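Local coordinates for protein pectate lyase II (Xanthomonas campestris pv. campestris, PDB 2QY1) that probably cleaves pectate, the polygalacturonate of plant cell walls, by beta-elimination, as other secreted lyases of polysaccharide lyase family 1 do, at residues 208-220 against 231-244. The protein carries 2 engineered substitutions. Sequence-based numbering, arbitrary orientation.
Sequences VPLQRFGLSHIYN and INVRMGGIAKIESN. Engineered in segment 208-220: Phe213 (natural residue Arg). With PO4 (phosphate ion), chain C.
Ile231 packs its CG2 against Ile218 CD1 at 3.8 Å, inside the parallel beta-helix typical of pectate lyases. The two segments are successive coils of that helix and stack in parallel, their paired strand axes 4.6 to 4.7 Å apart. Asn232 N donates to Pro209 O, and Asn232 O accepts from Gln211 N. Val233 CG1 lies beside the extended Gln211 side chain. Arg234 bends at chi2 and chi3 (chi3 76°), and Leu210 CD2 lies over one face of its guanidinium. Its NH1 and NH2 grip a phosphate ion, probably from the crystallisation liquor; NH2 to phosphate O4 is 2.8 Å and nearly straight. Arg212 NH2 lies 3.2 Å from Arg234 NH2, the two guanidinium planes 59° apart. Arg212 has its own partners: NE forms a salt bridge with Asp184, and NH1 bonds Gly181 O. Met235 sets CB over the centre of the ring of engineered Phe213, 3.6 Å from its centroid, a CH-pi contact. Arg234 O accepts from Phe213 N and Gly237 N, on opposite faces of its plane; the second closes a type I' turn. Between Arg212 and Leu215 the register shifts by one residue. Ile238 O takes Ser216 N and, weakly, Gln211 NE2. Gln211 NE2 also donates to Phe213 O, while its OE1 receives Ser216 OG at 2.7 Å. Ala239 CB touches that hydroxyl. The aliphatic chain of Lys240 runs alongside the His217 ring. Glu242 OE2 accepts from His217 NE2 at 2.9 Å, close to the ring plane. The first torsion of His217 sets CG anti to the backbone N (chi1 -174°), which carries NE2 past the Lys240 chain to this carboxylate. Tyr304 holds His217 ND1, and Tyr306 also bonds Glu242 OE2. These bonds fix the rotation of the imidazole, and the nearby carboxylate would probably favour its protonation. The buried Gln211 amide is likewise held at both ends, joining the loop at Phe213 to Ser216 and, more weakly, to the next coil.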
# COMPACT_ATOMS: atom_id res chain seq x y z
N VAL A 208 -7.86 -3.58 -2.30
CA VAL A 208 -7.60 -2.20 -2.69
C VAL A 208 -8.21 -1.13 -1.75
O VAL A 208 -8.92 -0.24 -2.21
CB VAL A 208 -8.00 -1.92 -4.17
CG1 VAL A 208 -7.07 -0.91 -4.78
CG2 VAL A 208 -7.96 -3.20 -5.01
N PRO A 209 -7.93 -1.21 -0.43
CA PRO A 209 -7.18 -2.21 0.32
C PRO A 209 -8.08 -3.31 0.90
O PRO A 209 -9.30 -3.15 0.94
CB PRO A 209 -6.58 -1.39 1.46
CG PRO A 209 -7.63 -0.35 1.74
CD PRO A 209 -8.39 -0.12 0.45
N LEU A 210 -7.47 -4.41 1.32
CA LEU A 210 -8.15 -5.35 2.19
C LEU A 210 -7.89 -4.87 3.61
O LEU A 210 -6.75 -4.92 4.08
CB LEU A 210 -7.63 -6.78 1.99
CG LEU A 210 -8.37 -7.97 2.61
CD1 LEU A 210 -7.73 -9.28 2.16
CD2 LEU A 210 -8.45 -7.92 4.14
N GLN A 211 -8.93 -4.40 4.28
CA GLN A 211 -8.79 -3.88 5.64
C GLN A 211 -9.42 -4.82 6.66
O GLN A 211 -10.61 -5.14 6.57
CB GLN A 211 -9.40 -2.48 5.75
CG GLN A 211 -9.28 -1.86 7.15
CD GLN A 211 -10.06 -0.57 7.30
OE1 GLN A 211 -10.44 0.06 6.31
NE2 GLN A 211 -10.30 -0.16 8.54
N ARG A 212 -8.62 -5.25 7.63
CA ARG A 212 -9.12 -5.98 8.79
C ARG A 212 -8.88 -5.15 10.04
O ARG A 212 -7.73 -4.77 10.32
CB ARG A 212 -8.40 -7.32 8.93
CG ARG A 212 -8.80 -8.40 7.94
CD ARG A 212 -8.05 -9.67 8.31
NE ARG A 212 -8.41 -10.84 7.51
CZ ARG A 212 -7.71 -11.28 6.46
NH1 ARG A 212 -6.63 -10.63 6.06
NH2 ARG A 212 -8.11 -12.36 5.81
N PHE A 213 -9.95 -4.88 10.79
CA PHE A 213 -9.90 -4.09 12.03
C PHE A 213 -9.47 -2.64 11.78
O PHE A 213 -9.24 -2.24 10.63
CB PHE A 213 -8.96 -4.72 13.08
CG PHE A 213 -9.20 -6.19 13.33
CD1 PHE A 213 -10.15 -6.60 14.25
CD2 PHE A 213 -8.45 -7.15 12.66
CE1 PHE A 213 -10.37 -7.96 14.49
CE2 PHE A 213 -8.66 -8.51 12.89
CZ PHE A 213 -9.62 -8.92 13.81
N GLY A 214 -9.38 -1.86 12.85
CA GLY A 214 -8.83 -0.50 12.80
C GLY A 214 -9.67 0.52 12.06
O GLY A 214 -10.82 0.26 11.69
N LEU A 215 -9.10 1.70 11.87
CA LEU A 215 -9.76 2.79 11.15
C LEU A 215 -8.92 3.22 9.97
O LEU A 215 -7.69 3.26 10.06
CB LEU A 215 -10.00 3.98 12.08
CG LEU A 215 -10.77 3.75 13.38
CD1 LEU A 215 -10.72 4.99 14.27
CD2 LEU A 215 -12.22 3.34 13.12
N SER A 216 -9.58 3.54 8.87
CA SER A 216 -8.89 4.05 7.70
C SER A 216 -9.62 5.24 7.08
O SER A 216 -10.83 5.41 7.27
CB SER A 216 -8.69 2.95 6.65
OG SER A 216 -9.89 2.66 5.96
N HIS A 217 -8.86 6.05 6.37
CA HIS A 217 -9.41 7.15 5.59
C HIS A 217 -8.89 6.98 4.17
O HIS A 217 -7.69 7.10 3.91
CB HIS A 217 -8.98 8.49 6.20
CG HIS A 217 -9.60 9.68 5.55
ND1 HIS A 217 -9.02 10.93 5.59
CD2 HIS A 217 -10.75 9.83 4.84
CE1 HIS A 217 -9.79 11.79 4.95
NE2 HIS A 217 -10.84 11.15 4.48
N ILE A 218 -9.80 6.66 3.26
CA ILE A 218 -9.48 6.36 1.87
C ILE A 218 -10.11 7.44 0.99
O ILE A 218 -11.31 7.42 0.76
CB ILE A 218 -9.98 4.94 1.48
CG1 ILE A 218 -9.34 3.87 2.38
CG2 ILE A 218 -9.71 4.63 -0.00
CD1 ILE A 218 -10.10 2.55 2.45
N TYR A 219 -9.30 8.40 0.54
CA TYR A 219 -9.82 9.55 -0.20
C TYR A 219 -8.98 9.95 -1.41
O TYR A 219 -7.77 9.75 -1.41
CB TYR A 219 -10.06 10.76 0.73
CG TYR A 219 -8.84 11.57 1.12
CD1 TYR A 219 -8.41 12.66 0.36
CD2 TYR A 219 -8.12 11.26 2.28
CE1 TYR A 219 -7.29 13.41 0.73
CE2 TYR A 219 -7.00 12.00 2.66
CZ TYR A 219 -6.59 13.07 1.88
OH TYR A 219 -5.48 13.80 2.26
N ASN A 220 -9.63 10.50 -2.43
CA ASN A 220 -8.96 11.01 -3.64
C ASN A 220 -8.11 9.98 -4.39
O ASN A 220 -7.14 10.33 -5.06
CB ASN A 220 -8.12 12.26 -3.33
CG ASN A 220 -8.95 13.49 -3.05
OD1 ASN A 220 -10.15 13.54 -3.35
ND2 ASN A 220 -8.31 14.50 -2.47
N ILE A 231 -12.21 -1.86 -2.40
CA ILE A 231 -12.07 -1.65 -0.96
C ILE A 231 -12.86 -2.74 -0.24
O ILE A 231 -14.08 -2.83 -0.38
CB ILE A 231 -12.57 -0.25 -0.53
CG1 ILE A 231 -11.79 0.85 -1.24
CG2 ILE A 231 -12.48 -0.09 0.99
CD1 ILE A 231 -12.53 2.18 -1.33
N ASN A 232 -12.15 -3.57 0.51
CA ASN A 232 -12.77 -4.67 1.25
C ASN A 232 -12.56 -4.50 2.75
O ASN A 232 -11.48 -4.78 3.27
CB ASN A 232 -12.21 -6.02 0.76
CG ASN A 232 -13.06 -7.20 1.17
OD1 ASN A 232 -14.12 -7.05 1.78
ND2 ASN A 232 -12.60 -8.40 0.82
N VAL A 233 -13.60 -4.01 3.43
CA VAL A 233 -13.52 -3.69 4.86
C VAL A 233 -14.09 -4.84 5.68
O VAL A 233 -15.22 -5.26 5.46
CB VAL A 233 -14.25 -2.37 5.20
CG1 VAL A 233 -13.88 -1.91 6.59
CG2 VAL A 233 -13.90 -1.29 4.19
N ARG A 234 -13.30 -5.34 6.63
CA ARG A 234 -13.62 -6.58 7.33
C ARG A 234 -13.28 -6.51 8.82
O ARG A 234 -12.57 -5.60 9.26
CB ARG A 234 -12.86 -7.75 6.68
CG ARG A 234 -13.33 -8.10 5.28
CD ARG A 234 -12.19 -8.61 4.41
NE ARG A 234 -11.81 -9.98 4.74
CZ ARG A 234 -11.18 -10.81 3.91
NH1 ARG A 234 -10.85 -10.43 2.68
NH2 ARG A 234 -10.88 -12.05 4.31
N MET A 235 -13.79 -7.48 9.58
CA MET A 235 -13.48 -7.65 11.01
C MET A 235 -13.72 -6.41 11.88
O MET A 235 -12.89 -6.06 12.72
CB MET A 235 -12.04 -8.17 11.20
CG MET A 235 -11.78 -9.57 10.66
SD MET A 235 -12.98 -10.82 11.20
CE MET A 235 -12.81 -10.76 12.98
N GLY A 236 -14.86 -5.75 11.67
CA GLY A 236 -15.22 -4.58 12.47
C GLY A 236 -14.48 -3.30 12.12
O GLY A 236 -14.70 -2.27 12.76
N GLY A 237 -13.60 -3.37 11.13
CA GLY A 237 -12.91 -2.18 10.62
C GLY A 237 -13.90 -1.17 10.08
O GLY A 237 -14.98 -1.53 9.61
N ILE A 238 -13.55 0.11 10.18
CA ILE A 238 -14.37 1.17 9.60
C ILE A 238 -13.51 2.01 8.66
O ILE A 238 -12.39 2.38 9.01
CB ILE A 238 -15.04 2.06 10.69
CG1 ILE A 238 -15.91 1.21 11.62
CG2 ILE A 238 -15.86 3.18 10.05
CD1 ILE A 238 -16.40 1.93 12.88
N ALA A 239 -14.03 2.29 7.47
CA ALA A 239 -13.32 3.10 6.49
C ALA A 239 -14.13 4.33 6.10
O ALA A 239 -15.28 4.22 5.68
CB ALA A 239 -12.99 2.28 5.25
N LYS A 240 -13.53 5.51 6.27
CA LYS A 240 -14.09 6.73 5.72
C LYS A 240 -13.66 6.82 4.26
O LYS A 240 -12.49 7.07 3.96
CB LYS A 240 -13.63 7.96 6.51
CG LYS A 240 -14.26 9.27 6.04
CD LYS A 240 -13.85 10.45 6.90
CE LYS A 240 -14.57 11.72 6.47
NZ LYS A 240 -16.03 11.69 6.77
N ILE A 241 -14.61 6.58 3.36
CA ILE A 241 -14.34 6.53 1.92
C ILE A 241 -14.90 7.80 1.26
O ILE A 241 -16.11 7.96 1.12
CB ILE A 241 -14.94 5.25 1.28
CG1 ILE A 241 -14.40 4.00 1.99
CG2 ILE A 241 -14.65 5.20 -0.23
CD1 ILE A 241 -15.10 2.70 1.60
N GLU A 242 -13.99 8.68 0.86
CA GLU A 242 -14.34 10.06 0.51
C GLU A 242 -13.72 10.51 -0.82
O GLU A 242 -12.52 10.34 -1.04
CB GLU A 242 -13.90 10.99 1.64
CG GLU A 242 -14.23 12.46 1.45
CD GLU A 242 -13.70 13.35 2.56
OE1 GLU A 242 -13.97 14.57 2.51
OE2 GLU A 242 -13.01 12.85 3.48
N SER A 243 -14.54 11.10 -1.69
CA SER A 243 -14.07 11.76 -2.91
C SER A 243 -13.08 10.96 -3.77
O SER A 243 -12.12 11.50 -4.31
CB SER A 243 -13.47 13.14 -2.57
OG SER A 243 -14.46 14.01 -2.06
N ASN A 244 -13.33 9.65 -3.89
CA ASN A 244 -12.56 8.81 -4.79
C ASN A 244 -13.19 8.85 -6.19
O ASN A 244 -14.30 9.36 -6.37
CB ASN A 244 -12.50 7.37 -4.27
CG ASN A 244 -11.92 7.27 -2.87
OD1 ASN A 244 -12.65 7.18 -1.89
ND2 ASN A 244 -10.60 7.29 -2.77
P PO4 C . -9.77 -13.60 0.99
O1 PO4 C . -10.15 -12.18 0.62
O2 PO4 C . -8.46 -13.96 0.33
O3 PO4 C . -10.85 -14.54 0.50
O4 PO4 C . -9.64 -13.72 2.49